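Long-range contacts in multicopper oxidase (Uncultured bacterium, PDB 4E9X), which probably couples one-electron oxidation of its substrates at a mononuclear copper to the four-electron reduction of dioxygen to water at a trinuclear copper cluster: residues Q31-L36 / D311-E316; D96-L101 / V124-P129; K173-T178 / K264-P269; H208-T213 / V239-D244. All blocks are in the same frame, centred on the assembly; numbering follows the deposited sequence.

Contact 1: residues Q31-L36 / D311-E316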
loop_
_atom_site.group_PDB
_atom_site.type_symbol
_atom_site.label_atom_id
_atom_site.label_comp_id
_atom_site.label_asym_id
_atom_site.label_seq_id
_atom_site.Cartn_x
_atom_site.Cartn_y
_atom_site.Cartn_z
ATOM N N GLN A 31 -5.449 -28.630 -5.790
ATOM C CA GLN A 31 -4.140 -28.104 -5.386
ATOM C C GLN A 31 -4.277 -26.586 -5.154
ATOM O O GLN A 31 -5.177 -25.949 -5.725
ATOM C CB GLN A 31 -3.079 -28.371 -6.454
ATOM C CG GLN A 31 -3.460 -27.882 -7.877
ATOM C CD GLN A 31 -2.253 -28.023 -8.797
ATOM O OE1 GLN A 31 -1.969 -29.127 -9.288
ATOM N NE2 GLN A 31 -1.557 -26.924 -9.034
ATOM N N VAL A 32 -3.344 -26.038 -4.355
ATOM C CA VAL A 32 -3.241 -24.608 -4.115
ATOM C C VAL A 32 -1.748 -24.251 -4.191
ATOM O O VAL A 32 -1.006 -24.881 -3.414
ATOM C CB VAL A 32 -3.794 -24.128 -2.793
ATOM C CG1 VAL A 32 -3.689 -22.605 -2.728
ATOM C CG2 VAL A 32 -5.282 -24.578 -2.641
ATOM N N PRO A 33 -1.254 -23.351 -5.038
ATOM C CA PRO A 33 -1.973 -22.658 -6.107
ATOM C C PRO A 33 -2.630 -23.644 -7.099
ATOM O O PRO A 33 -2.234 -24.824 -7.198
ATOM C CB PRO A 33 -0.830 -21.983 -6.856
ATOM C CG PRO A 33 0.298 -21.800 -5.862
ATOM C CD PRO A 33 0.184 -22.998 -4.958
ATOM N N GLY A 34 -3.667 -23.168 -7.752
ATOM C CA GLY A 34 -4.310 -23.931 -8.806
ATOM C C GLY A 34 -3.310 -24.177 -9.942
ATOM O O GLY A 34 -2.192 -23.631 -10.004
ATOM N N PRO A 35 -3.720 -25.022 -10.903
ATOM C CA PRO A 35 -2.877 -25.334 -12.076
ATOM C C PRO A 35 -2.454 -24.088 -12.838
ATOM O O PRO A 35 -3.169 -23.085 -12.962
ATOM C CB PRO A 35 -3.780 -26.215 -12.941
ATOM C CG PRO A 35 -4.715 -26.807 -11.931
ATOM C CD PRO A 35 -5.044 -25.705 -10.945
ATOM N N LEU A 36 -1.220 -24.160 -13.345
ATOM C CA LEU A 36 -0.757 -23.130 -14.242
ATOM C C LEU A 36 -1.441 -23.285 -15.601
ATOM O O LEU A 36 -1.423 -24.374 -16.205
ATOM C CB LEU A 36 0.765 -23.295 -14.470
ATOM C CG LEU A 36 1.380 -22.496 -15.639
ATOM C CD1 LEU A 36 1.324 -20.980 -15.407
ATOM C CD2 LEU A 36 2.855 -22.928 -15.803
ATOM N N ASP A 311 2.276 -31.673 -8.187
ATOM C CA ASP A 311 1.954 -32.436 -6.993
ATOM C C ASP A 311 2.500 -31.801 -5.733
ATOM O O ASP A 311 1.976 -32.078 -4.664
ATOM C CB ASP A 311 2.433 -33.896 -7.108
ATOM C CG ASP A 311 3.879 -34.085 -7.477
ATOM O OD1 ASP A 311 4.686 -33.137 -7.271
ATOM O OD2 ASP A 311 4.213 -35.158 -8.047
ATOM N N GLY A 312 3.486 -30.898 -5.778
ATOM C CA GLY A 312 3.934 -30.228 -4.542
ATOM C C GLY A 312 2.867 -29.319 -3.998
ATOM O O GLY A 312 2.973 -28.888 -2.850
ATOM N N PHE A 313 1.850 -28.995 -4.805
ATOM C CA PHE A 313 0.766 -28.099 -4.353
ATOM C C PHE A 313 -0.497 -28.875 -4.027
ATOM O O PHE A 313 -1.500 -28.258 -3.615
ATOM C CB PHE A 313 0.428 -27.120 -5.483
ATOM C CG PHE A 313 1.581 -26.191 -5.865
ATOM C CD1 PHE A 313 2.566 -25.847 -4.976
ATOM C CD2 PHE A 313 1.586 -25.652 -7.141
ATOM C CE1 PHE A 313 3.540 -24.949 -5.394
ATOM C CE2 PHE A 313 2.574 -24.758 -7.560
ATOM C CZ PHE A 313 3.570 -24.380 -6.645
ATOM N N LYS A 314 -0.524 -30.191 -4.204
ATOM C CA LYS A 314 -1.749 -30.962 -3.978
ATOM C C LYS A 314 -2.098 -31.183 -2.507
ATOM O O LYS A 314 -1.192 -31.383 -1.682
ATOM C CB LYS A 314 -1.611 -32.360 -4.620
ATOM C CG LYS A 314 -1.744 -32.251 -6.152
ATOM C CD LYS A 314 -1.389 -33.646 -6.667
ATOM C CE LYS A 314 -1.409 -33.815 -8.142
ATOM N NZ LYS A 314 -2.830 -33.891 -8.517
ATOM N N GLY A 315 -3.411 -31.121 -2.200
ATOM C CA GLY A 315 -3.842 -31.411 -0.827
ATOM C C GLY A 315 -4.391 -32.833 -0.773
ATOM O O GLY A 315 -4.425 -33.600 -1.743
ATOM N N GLU A 316 -4.831 -33.172 0.440
ATOM C CA GLU A 316 -5.324 -34.499 0.762
ATOM C C GLU A 316 -6.854 -34.492 0.760
ATOM O O GLU A 316 -7.504 -33.626 1.383
ATOM C CB GLU A 316 -4.795 -34.916 2.156
ATOM C CG GLU A 316 -3.280 -35.051 2.214
ATOM C CD GLU A 316 -2.773 -35.495 3.593
ATOM O OE1 GLU A 316 -3.585 -35.639 4.545
ATOM O OE2 GLU A 316 -1.540 -35.684 3.685
HETATM O O HOH W 1 -3.425 -31.259 -8.862
#
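Pro-33 sets its CD over the centre of the Phe-313 ring, 3.6 Å from the centroid and 9° off the ring normal, a CH-pi contact. At the ring's edge, in its plane, Gln-31 NE2 comes 3.9 Å from Phe-313 CD2, with the amide turned 77° against the ring. The backbones meet in a single bridge between Gln-31 and Lys-314; beside it Val-32 N donates to Phe-313 O at 3.0 Å, and Gln-31 CA reaches the same oxygen at 3.2 Å in a CA-H...O contact. Both ends of the Gln-31 amide are engaged. NE2 donates nearly in the amide plane to Pro-33 O at 2.9 Å, closing the 31-33 turn on itself, while OE1 accepts from a water whose oxygen lies 2.6 Å away. That water accepts in turn from Lys-314 NZ at 2.7 Å. A second donor, His-310 N, binds Gln-31 OE1, which helps fix the rotation of the amide. The cis peptide bond between Val-32 and Pro-33 probably helps to bring the proline over the ring. Outside this shell, Tyr-297 and His-310 meet Phe-313 edge-to-face, and Trp-119 packs against Val-32 and Pro-33. The C-terminal tail is thereby held on the first cupredoxin domain. A largely buried site thus combines a CH-pi contact with an amide held at both its nitrogen and its oxygen, whose carbonyl the lysine's charge would probably polarise through the bridging water.

Contact 2: residues D96-L101 / V124-P129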
loop_
_atom_site.group_PDB
_atom_site.type_symbol
_atom_site.label_atom_id
_atom_site.label_comp_id
_atom_site.label_asym_id
_atom_site.label_seq_id
_atom_site.Cartn_x
_atom_site.Cartn_y
_atom_site.Cartn_z
ATOM N N ASP A 96 -6.545 -12.227 -25.686
ATOM C CA ASP A 96 -6.003 -11.104 -26.431
ATOM C C ASP A 96 -5.279 -10.162 -25.493
ATOM O O ASP A 96 -4.599 -9.264 -25.978
ATOM C CB ASP A 96 -7.042 -10.356 -27.246
ATOM C CG ASP A 96 -8.300 -9.975 -26.551
ATOM O OD1 ASP A 96 -8.396 -10.001 -25.317
ATOM O OD2 ASP A 96 -9.262 -9.633 -27.295
ATOM N N ARG A 97 -5.378 -10.307 -24.207
ATOM C CA ARG A 97 -4.651 -9.485 -23.217
ATOM C C ARG A 97 -3.401 -10.231 -22.769
ATOM O O ARG A 97 -3.515 -11.338 -22.268
ATOM C CB ARG A 97 -5.577 -9.154 -22.020
ATOM C CG ARG A 97 -4.747 -8.587 -20.790
ATOM C CD ARG A 97 -4.151 -7.245 -21.084
ATOM N NE ARG A 97 -4.175 -6.449 -19.855
ATOM C CZ ARG A 97 -3.408 -6.639 -18.793
ATOM N NH1 ARG A 97 -2.487 -7.586 -18.734
ATOM N NH2 ARG A 97 -3.577 -5.816 -17.770
ATOM N N ILE A 98 -2.234 -9.642 -22.969
ATOM C CA ILE A 98 -0.997 -10.352 -22.669
ATOM C C ILE A 98 -0.643 -10.238 -21.195
ATOM O O ILE A 98 -1.076 -9.377 -20.437
ATOM C CB ILE A 98 0.124 -9.751 -23.546
ATOM C CG1 ILE A 98 0.428 -8.277 -23.205
ATOM C CG2 ILE A 98 -0.190 -9.906 -25.019
ATOM C CD1 ILE A 98 1.493 -7.586 -24.038
ATOM N N GLY A 99 0.285 -11.130 -20.821
ATOM C CA GLY A 99 1.076 -10.956 -19.593
ATOM C C GLY A 99 0.683 -11.876 -18.464
ATOM O O GLY A 99 -0.009 -12.898 -18.622
ATOM N N THR A 100 1.089 -11.453 -17.259
ATOM C CA THR A 100 0.797 -12.172 -16.058
ATOM C C THR A 100 -0.642 -11.890 -15.605
ATOM O O THR A 100 -0.925 -10.827 -15.022
ATOM C CB THR A 100 1.742 -11.723 -14.933
ATOM O OG1 THR A 100 3.091 -11.845 -15.408
ATOM C CG2 THR A 100 1.565 -12.585 -13.690
ATOM N N LEU A 101 -1.514 -12.860 -15.869
ATOM C CA LEU A 101 -2.901 -12.784 -15.410
ATOM C C LEU A 101 -3.133 -13.848 -14.352
ATOM O O LEU A 101 -2.196 -14.591 -13.967
ATOM C CB LEU A 101 -3.873 -13.006 -16.595
ATOM C CG LEU A 101 -3.500 -12.246 -17.876
ATOM C CD1 LEU A 101 -4.584 -12.452 -18.940
ATOM C CD2 LEU A 101 -3.292 -10.776 -17.651
ATOM N N VAL A 124 -0.097 -15.397 -20.269
ATOM C CA VAL A 124 -0.330 -15.209 -21.699
ATOM C C VAL A 124 0.967 -14.676 -22.308
ATOM O O VAL A 124 1.358 -13.543 -22.016
ATOM C CB VAL A 124 -1.539 -14.279 -21.967
ATOM C CG1 VAL A 124 -1.709 -14.085 -23.488
ATOM C CG2 VAL A 124 -2.829 -14.850 -21.347
ATOM N N ASP A 125 1.605 -15.478 -23.153
ATOM C CA ASP A 125 2.848 -15.004 -23.774
ATOM C C ASP A 125 2.587 -13.962 -24.843
ATOM O O ASP A 125 1.843 -14.269 -25.799
ATOM C CB ASP A 125 3.637 -16.134 -24.415
ATOM C CG ASP A 125 4.380 -17.046 -23.466
ATOM O OD1 ASP A 125 4.295 -16.837 -22.235
ATOM O OD2 ASP A 125 5.046 -17.992 -23.957
ATOM N N PRO A 126 3.199 -12.797 -24.806
ATOM C CA PRO A 126 3.028 -11.864 -25.908
ATOM C C PRO A 126 3.651 -12.430 -27.194
ATOM O O PRO A 126 4.711 -13.063 -27.180
ATOM C CB PRO A 126 3.836 -10.633 -25.514
ATOM C CG PRO A 126 4.421 -10.905 -24.166
ATOM C CD PRO A 126 4.086 -12.285 -23.719
ATOM N N LYS A 127 2.984 -12.104 -28.324
ATOM C CA LYS A 127 3.679 -12.404 -29.589
ATOM C C LYS A 127 4.935 -11.555 -29.712
ATOM O O LYS A 127 5.913 -12.029 -30.352
ATOM C CB LYS A 127 2.662 -12.134 -30.675
ATOM C CG LYS A 127 1.512 -13.118 -30.758
ATOM C CD LYS A 127 0.409 -12.586 -31.697
ATOM C CE LYS A 127 -0.695 -13.580 -31.936
ATOM N NZ LYS A 127 -1.969 -13.031 -32.506
ATOM N N GLN A 128 4.978 -10.354 -29.126
ATOM C CA GLN A 128 6.217 -9.589 -29.104
ATOM C C GLN A 128 6.659 -9.102 -27.723
ATOM O O GLN A 128 6.356 -8.061 -27.124
ATOM C CB GLN A 128 6.093 -8.381 -30.051
ATOM C CG GLN A 128 5.880 -8.863 -31.476
ATOM C CD GLN A 128 7.094 -9.455 -32.168
ATOM O OE1 GLN A 128 8.219 -9.523 -31.648
ATOM N NE2 GLN A 128 6.873 -9.923 -33.400
ATOM N N PRO A 129 7.487 -9.989 -27.164
ATOM C CA PRO A 129 7.988 -9.770 -25.795
ATOM C C PRO A 129 9.016 -8.662 -25.751
ATOM O O PRO A 129 9.566 -8.351 -26.798
ATOM C CB PRO A 129 8.638 -11.086 -25.419
ATOM C CG PRO A 129 8.813 -11.863 -26.708
ATOM C CD PRO A 129 7.950 -11.241 -27.778
#
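Gly-99 N donates to Val-124 O at 2.9 Å and Val-124 N returns a bond to Gly-99 O at 3.0 Å, an antiparallel hydrogen-bonded pair. The backbone angles of Gly-99 would jam a CB against the preceding carbonyl oxygen, so this position, just before the corner at Thr-100, calls for glycine. Val-124 fills the bend of the 96-101 loop. Its CG1, anti to the backbone N (chi1 178°), lies 3.5 Å from Arg-97 O, and its CG2 packs 3.8 Å from Leu-101 CD1. An alanine here would lack both methyls and would probably leave Leu-101 CD1 without its mate and a gap beside Arg-97 O. In the first cupredoxin domain this joins the end of strand 119-125 to the loop between strands 88-94 and 101-104; the latter leads into the copper ligands His-104 and Cys-105. Farther out, Ile-98 and Pro-126 cross at about a right angle, with Ile-98 CG2 3.9 Å from Pro-126 CA and Ile-98 CD1 4.1 Å from Pro-126 CB. Arg-97 NH1 holds the loop from within, donating to Ile-98 O at 2.8 Å nearly along the C=O axis, and its NE makes a salt bridge to Asp-209 of the second subunit.

Contact 3: residues K173-T178 / K264-P269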
loop_
_atom_site.group_PDB
_atom_site.type_symbol
_atom_site.label_atom_id
_atom_site.label_comp_id
_atom_site.label_asym_id
_atom_site.label_seq_id
_atom_site.Cartn_x
_atom_site.Cartn_y
_atom_site.Cartn_z
ATOM N N LYS A 173 2.634 -21.950 1.098
ATOM C CA LYS A 173 3.453 -22.469 2.195
ATOM C C LYS A 173 4.095 -21.303 2.937
ATOM O O LYS A 173 4.441 -20.264 2.390
ATOM C CB LYS A 173 4.492 -23.484 1.674
ATOM C CG LYS A 173 3.880 -24.499 0.695
ATOM C CD LYS A 173 4.579 -25.837 0.560
ATOM C CE LYS A 173 4.095 -26.599 -0.680
ATOM N NZ LYS A 173 2.755 -27.211 -0.428
ATOM N N SER A 174 4.248 -21.550 4.237
ATOM C CA SER A 174 4.922 -20.663 5.180
ATOM C C SER A 174 6.307 -21.231 5.527
ATOM O O SER A 174 6.413 -22.437 5.829
ATOM C CB SER A 174 4.021 -20.574 6.416
ATOM O OG SER A 174 4.645 -19.870 7.509
ATOM N N PHE A 175 7.344 -20.403 5.477
ATOM C CA PHE A 175 8.677 -20.814 5.849
ATOM C C PHE A 175 8.647 -21.520 7.201
ATOM O O PHE A 175 8.015 -20.998 8.131
ATOM C CB PHE A 175 9.554 -19.547 5.928
ATOM C CG PHE A 175 11.008 -19.905 6.268
ATOM C CD1 PHE A 175 11.916 -20.182 5.253
ATOM C CD2 PHE A 175 11.436 -19.966 7.578
ATOM C CE1 PHE A 175 13.231 -20.550 5.563
ATOM C CE2 PHE A 175 12.731 -20.341 7.878
ATOM C CZ PHE A 175 13.642 -20.643 6.883
ATOM N N PRO A 176 9.337 -22.649 7.416
ATOM C CA PRO A 176 10.326 -23.266 6.520
ATOM C C PRO A 176 9.839 -24.224 5.449
ATOM O O PRO A 176 10.668 -24.862 4.802
ATOM C CB PRO A 176 11.170 -24.090 7.511
ATOM C CG PRO A 176 10.147 -24.558 8.499
ATOM C CD PRO A 176 9.257 -23.317 8.722
ATOM N N LEU A 177 8.529 -24.300 5.268
ATOM C CA LEU A 177 7.929 -25.233 4.291
ATOM C C LEU A 177 7.938 -24.685 2.882
ATOM O O LEU A 177 7.559 -25.396 1.938
ATOM C CB LEU A 177 6.521 -25.643 4.696
ATOM C CG LEU A 177 6.422 -26.378 6.048
ATOM C CD1 LEU A 177 4.977 -26.834 6.284
ATOM C CD2 LEU A 177 7.419 -27.529 6.114
ATOM N N THR A 178 8.342 -23.444 2.688
ATOM C CA THR A 178 8.623 -22.928 1.348
ATOM C C THR A 178 9.867 -23.633 0.808
ATOM O O THR A 178 10.460 -24.490 1.450
ATOM C CB THR A 178 8.813 -21.401 1.425
ATOM O OG1 THR A 178 9.774 -21.212 2.461
ATOM C CG2 THR A 178 7.555 -20.668 1.822
ATOM N N LYS A 264 4.657 -17.014 16.148
ATOM C CA LYS A 264 6.077 -17.410 16.288
ATOM C C LYS A 264 6.913 -17.025 15.078
ATOM O O LYS A 264 6.414 -16.857 13.986
ATOM C CB LYS A 264 6.171 -18.918 16.562
ATOM C CG LYS A 264 5.015 -19.603 17.241
ATOM C CD LYS A 264 4.833 -21.075 16.870
ATOM C CE LYS A 264 4.662 -21.354 15.376
ATOM N NZ LYS A 264 3.286 -21.728 14.949
ATOM N N HIS A 265 8.237 -16.848 15.216
ATOM C CA HIS A 265 9.098 -16.353 14.132
ATOM C C HIS A 265 10.233 -17.356 14.134
ATOM O O HIS A 265 10.680 -17.843 15.205
ATOM C CB HIS A 265 9.607 -14.904 14.267
ATOM C CG HIS A 265 10.740 -14.417 13.373
ATOM N ND1 HIS A 265 10.546 -13.715 12.178
ATOM C CD2 HIS A 265 12.113 -14.488 13.454
ATOM C CE1 HIS A 265 11.681 -13.403 11.566
ATOM N NE2 HIS A 265 12.658 -13.853 12.317
ATOM N N PRO A 266 10.761 -17.698 12.963
ATOM C CA PRO A 266 10.401 -17.196 11.655
ATOM C C PRO A 266 9.286 -18.039 11.045
ATOM O O PRO A 266 9.032 -19.158 11.456
ATOM C CB PRO A 266 11.663 -17.384 10.828
ATOM C CG PRO A 266 12.338 -18.550 11.433
ATOM C CD PRO A 266 11.898 -18.659 12.890
ATOM N N GLY A 267 8.670 -17.370 10.063
ATOM C CA GLY A 267 7.601 -18.026 9.329
ATOM C C GLY A 267 7.254 -17.073 8.205
ATOM O O GLY A 267 7.823 -15.986 8.091
ATOM N N GLY A 268 6.306 -17.503 7.356
ATOM C CA GLY A 268 5.769 -16.550 6.420
ATOM C C GLY A 268 6.350 -16.645 5.042
ATOM O O GLY A 268 6.928 -17.687 4.650
ATOM N N PRO A 269 6.185 -15.624 4.205
ATOM C CA PRO A 269 6.624 -15.686 2.793
ATOM C C PRO A 269 8.095 -15.366 2.710
ATOM O O PRO A 269 8.502 -14.211 2.487
ATOM C CB PRO A 269 5.724 -14.633 2.084
ATOM C CG PRO A 269 4.768 -14.164 3.134
ATOM C CD PRO A 269 5.458 -14.343 4.473
#
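Phe-175 meets Pro-266 obliquely, its ring carbon CE2 lying 4.0 Å from Pro-266 CG, while Pro-176 CB stands 4.0 Å above the ring plane, over the centre of one face. Across the contact His-265 repeats the arrangement: Pro-266 CB sits 3.8 Å above the centre of one face of the imidazole. Each of the two prolines follows a cis peptide bond, which folds its ring back onto the aromatic residue before it. Two hydrogen bonds tie the segments, one between backbones and one to a side-chain hydroxyl. Phe-175 N points almost straight (178°) at a lone pair of Gly-268 O, in the carbonyl plane, at 2.9 Å. Gly-268 N donates to Ser-174 OG at 2.9 Å, OG being placed anti to its own backbone N (chi1 172°). Gly-267 CA also approaches Phe-175 O at 3.2 Å in a CA-H...O contact. An alanine in place of Ser-174 would keep CB but lose OG, and Gly-268 N would probably be left without its acceptor in a buried place. The backbone angles of Gly-268 by themselves require glycine, and a CB there would also clash with Pro-269 CD. Thr-178 brings CG2 to the fringe, 4.2 Å from Gly-268 O, and bonds through OG1 to Ile-270 O. Trp-286 meets the Phe-175 ring with planes at about 45°. Both segments are loops of the second cupredoxin domain, the first between strands 167-170 and 181-183, the second leading from strand 248-253 into strand 270-275, with strand 3-18 packing against Ser-174 and Leu-177.

Contact 4: residues H208-T213 / V239-D244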
loop_
_atom_site.group_PDB
_atom_site.type_symbol
_atom_site.label_atom_id
_atom_site.label_comp_id
_atom_site.label_asym_id
_atom_site.label_seq_id
_atom_site.Cartn_x
_atom_site.Cartn_y
_atom_site.Cartn_z
ATOM N N HIS A 208 20.422 -8.077 -4.303
ATOM C CA HIS A 208 20.069 -7.759 -5.690
ATOM C C HIS A 208 19.025 -6.664 -5.696
ATOM O O HIS A 208 18.174 -6.567 -4.839
ATOM C CB HIS A 208 19.371 -8.970 -6.366
ATOM C CG HIS A 208 20.168 -10.257 -6.329
ATOM N ND1 HIS A 208 20.254 -11.011 -5.171
ATOM C CD2 HIS A 208 20.940 -10.887 -7.273
ATOM C CE1 HIS A 208 21.059 -12.043 -5.420
ATOM N NE2 HIS A 208 21.461 -11.994 -6.677
ATOM N N ASP A 209 19.081 -5.825 -6.742
ATOM C CA ASP A 209 17.919 -5.014 -7.099
ATOM C C ASP A 209 17.067 -5.764 -8.123
ATOM O O ASP A 209 17.543 -6.610 -8.861
ATOM C CB ASP A 209 18.418 -3.681 -7.678
ATOM C CG ASP A 209 19.037 -2.844 -6.581
ATOM O OD1 ASP A 209 18.379 -2.690 -5.513
ATOM O OD2 ASP A 209 20.148 -2.354 -6.776
ATOM N N MET A 210 15.788 -5.407 -8.119
ATOM C CA MET A 210 14.838 -5.905 -9.075
ATOM C C MET A 210 14.514 -4.788 -10.074
ATOM O O MET A 210 14.261 -3.633 -9.705
ATOM C CB MET A 210 13.520 -6.262 -8.379
ATOM C CG MET A 210 13.690 -7.514 -7.495
ATOM S SD MET A 210 12.240 -7.823 -6.450
ATOM C CE MET A 210 12.485 -6.651 -5.113
ATOM N N LEU A 211 14.491 -5.095 -11.353
ATOM C CA LEU A 211 14.009 -4.163 -12.362
ATOM C C LEU A 211 12.526 -4.455 -12.576
ATOM O O LEU A 211 12.195 -5.533 -13.085
ATOM C CB LEU A 211 14.770 -4.333 -13.679
ATOM C CG LEU A 211 14.300 -3.360 -14.774
ATOM C CD1 LEU A 211 14.567 -1.897 -14.382
ATOM C CD2 LEU A 211 14.977 -3.685 -16.103
ATOM N N VAL A 212 11.670 -3.537 -12.155
ATOM C CA VAL A 212 10.209 -3.693 -12.317
ATOM C C VAL A 212 9.866 -3.356 -13.769
ATOM O O VAL A 212 10.023 -2.211 -14.214
ATOM C CB VAL A 212 9.466 -2.786 -11.333
ATOM C CG1 VAL A 212 7.967 -3.036 -11.527
ATOM C CG2 VAL A 212 9.902 -3.015 -9.878
ATOM N N THR A 213 9.411 -4.375 -14.520
ATOM C CA THR A 213 9.151 -4.187 -15.939
ATOM C C THR A 213 7.684 -4.196 -16.317
ATOM O O THR A 213 7.360 -3.702 -17.381
ATOM C CB THR A 213 9.844 -5.344 -16.728
ATOM O OG1 THR A 213 9.366 -6.605 -16.270
ATOM C CG2 THR A 213 11.364 -5.353 -16.502
ATOM N N VAL A 239 9.258 -8.585 -12.406
ATOM C CA VAL A 239 10.568 -7.969 -12.260
ATOM C C VAL A 239 11.601 -8.903 -12.917
ATOM O O VAL A 239 11.337 -10.071 -13.210
ATOM C CB VAL A 239 10.946 -7.757 -10.780
ATOM C CG1 VAL A 239 9.846 -6.934 -10.066
ATOM C CG2 VAL A 239 11.210 -9.090 -10.052
ATOM N N ILE A 240 12.787 -8.343 -13.147
ATOM C CA ILE A 240 13.976 -9.095 -13.570
ATOM C C ILE A 240 15.045 -8.928 -12.503
ATOM O O ILE A 240 15.344 -7.803 -12.072
ATOM C CB ILE A 240 14.509 -8.541 -14.926
ATOM C CG1 ILE A 240 13.480 -8.707 -16.062
ATOM C CG2 ILE A 240 15.832 -9.195 -15.270
ATOM C CD1 ILE A 240 13.262 -10.176 -16.413
ATOM N N ILE A 241 15.644 -10.055 -12.120
ATOM C CA ILE A 241 16.869 -10.050 -11.321
ATOM C C ILE A 241 17.983 -10.628 -12.180
ATOM O O ILE A 241 17.839 -11.725 -12.726
ATOM C CB ILE A 241 16.726 -10.850 -10.014
ATOM C CG1 ILE A 241 15.795 -10.091 -9.051
ATOM C CG2 ILE A 241 18.109 -11.113 -9.407
ATOM C CD1 ILE A 241 15.513 -10.814 -7.749
ATOM N N GLU A 242 19.092 -9.901 -12.294
ATOM C CA GLU A 242 20.334 -10.434 -12.862
ATOM C C GLU A 242 21.038 -11.218 -11.783
ATOM O O GLU A 242 21.456 -10.604 -10.784
ATOM C CB GLU A 242 21.249 -9.300 -13.402
ATOM C CG GLU A 242 20.568 -8.345 -14.384
ATOM C CD GLU A 242 20.475 -8.892 -15.800
ATOM O OE1 GLU A 242 21.206 -9.844 -16.165
ATOM O OE2 GLU A 242 19.670 -8.328 -16.560
ATOM N N ALA A 243 21.175 -12.532 -11.951
ATOM C CA ALA A 243 21.852 -13.327 -10.901
ATOM C C ALA A 243 23.343 -13.308 -11.061
ATOM O O ALA A 243 23.966 -14.242 -11.533
ATOM C CB ALA A 243 21.318 -14.774 -10.955
ATOM N N ASP A 244 23.924 -12.195 -10.659
ATOM C CA ASP A 244 25.351 -12.025 -10.936
ATOM C C ASP A 244 26.104 -11.834 -9.626
ATOM O O ASP A 244 27.238 -11.334 -9.599
ATOM C CB ASP A 244 25.549 -10.865 -11.872
ATOM C CG ASP A 244 25.030 -9.536 -11.340
ATOM O OD1 ASP A 244 24.590 -9.408 -10.173
ATOM O OD2 ASP A 244 25.108 -8.587 -12.178
HETATM O O HOH W 2 19.239 -7.314 -10.962
HETATM O O HOH W 3 10.007 -9.286 -16.004
#
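Met-210 leans on two residues of the facing strand. Its CB lies 3.8 Å from Val-239 CB. CG, anti to the carbonyl carbon (chi1 -70°), comes 3.7 Å from Ile-241 CG1, the two side chains running side by side in the same direction. SD then passes 4.0 Å from Val-239 CG2, and a bend at chi3 turns CE away from 239-244. Behind this apolar row Leu-211 and Ile-240 form an antiparallel hydrogen-bonded pair: Leu-211 N donates to Ile-240 O, and Ile-240 N to Leu-211 O, each at 2.9 Å. In the next, non-hydrogen-bonded pair Val-212 CG2 touches Val-239 CG1 at 3.9 Å. Beyond the last direct backbone bond a water bridges the segments, donating to Asp-209 O at 2.8 Å and accepting from Glu-242 N. There His-208 crosses Ile-241 at about a right angle, its CD2 3.6 Å from Ile-241 CG2, while Glu-242 O lies in plane at the ring edge. Tyr-275 OH bonds to His-208 NE2 and His-206 O to ND1, which fixes the imidazole beside a copper ligand. Within the six-stranded sheet of the second cupredoxin domain, strand 236-243 has 210-215 on one flank and 187-195 on the other, and 218-226 lies beyond 210-215.

Overall arrangement
All four contacts are largely buried, contact 1 nearest the chain's centre and contact 4 farthest from it. Contact 4 is regular strand pairing within one second-domain sheet, with the largest buried area and mostly apolar side chains. Contact 2 is a single bridged residue pair between a first-domain loop and the end of strand 119-125, whose start packs on 31-36 of contact 1 through Trp-119. Contacts 1 and 3 join loops, where prolines after cis peptide bonds, aromatic rings and a few polar bonds take the place of extended strand pairing; they touch through a probable Lys-173 NZ to Gly-312 O hydrogen bond. Contacts 2 and 4 pair between subunits, through Arg-97 and Asp-209.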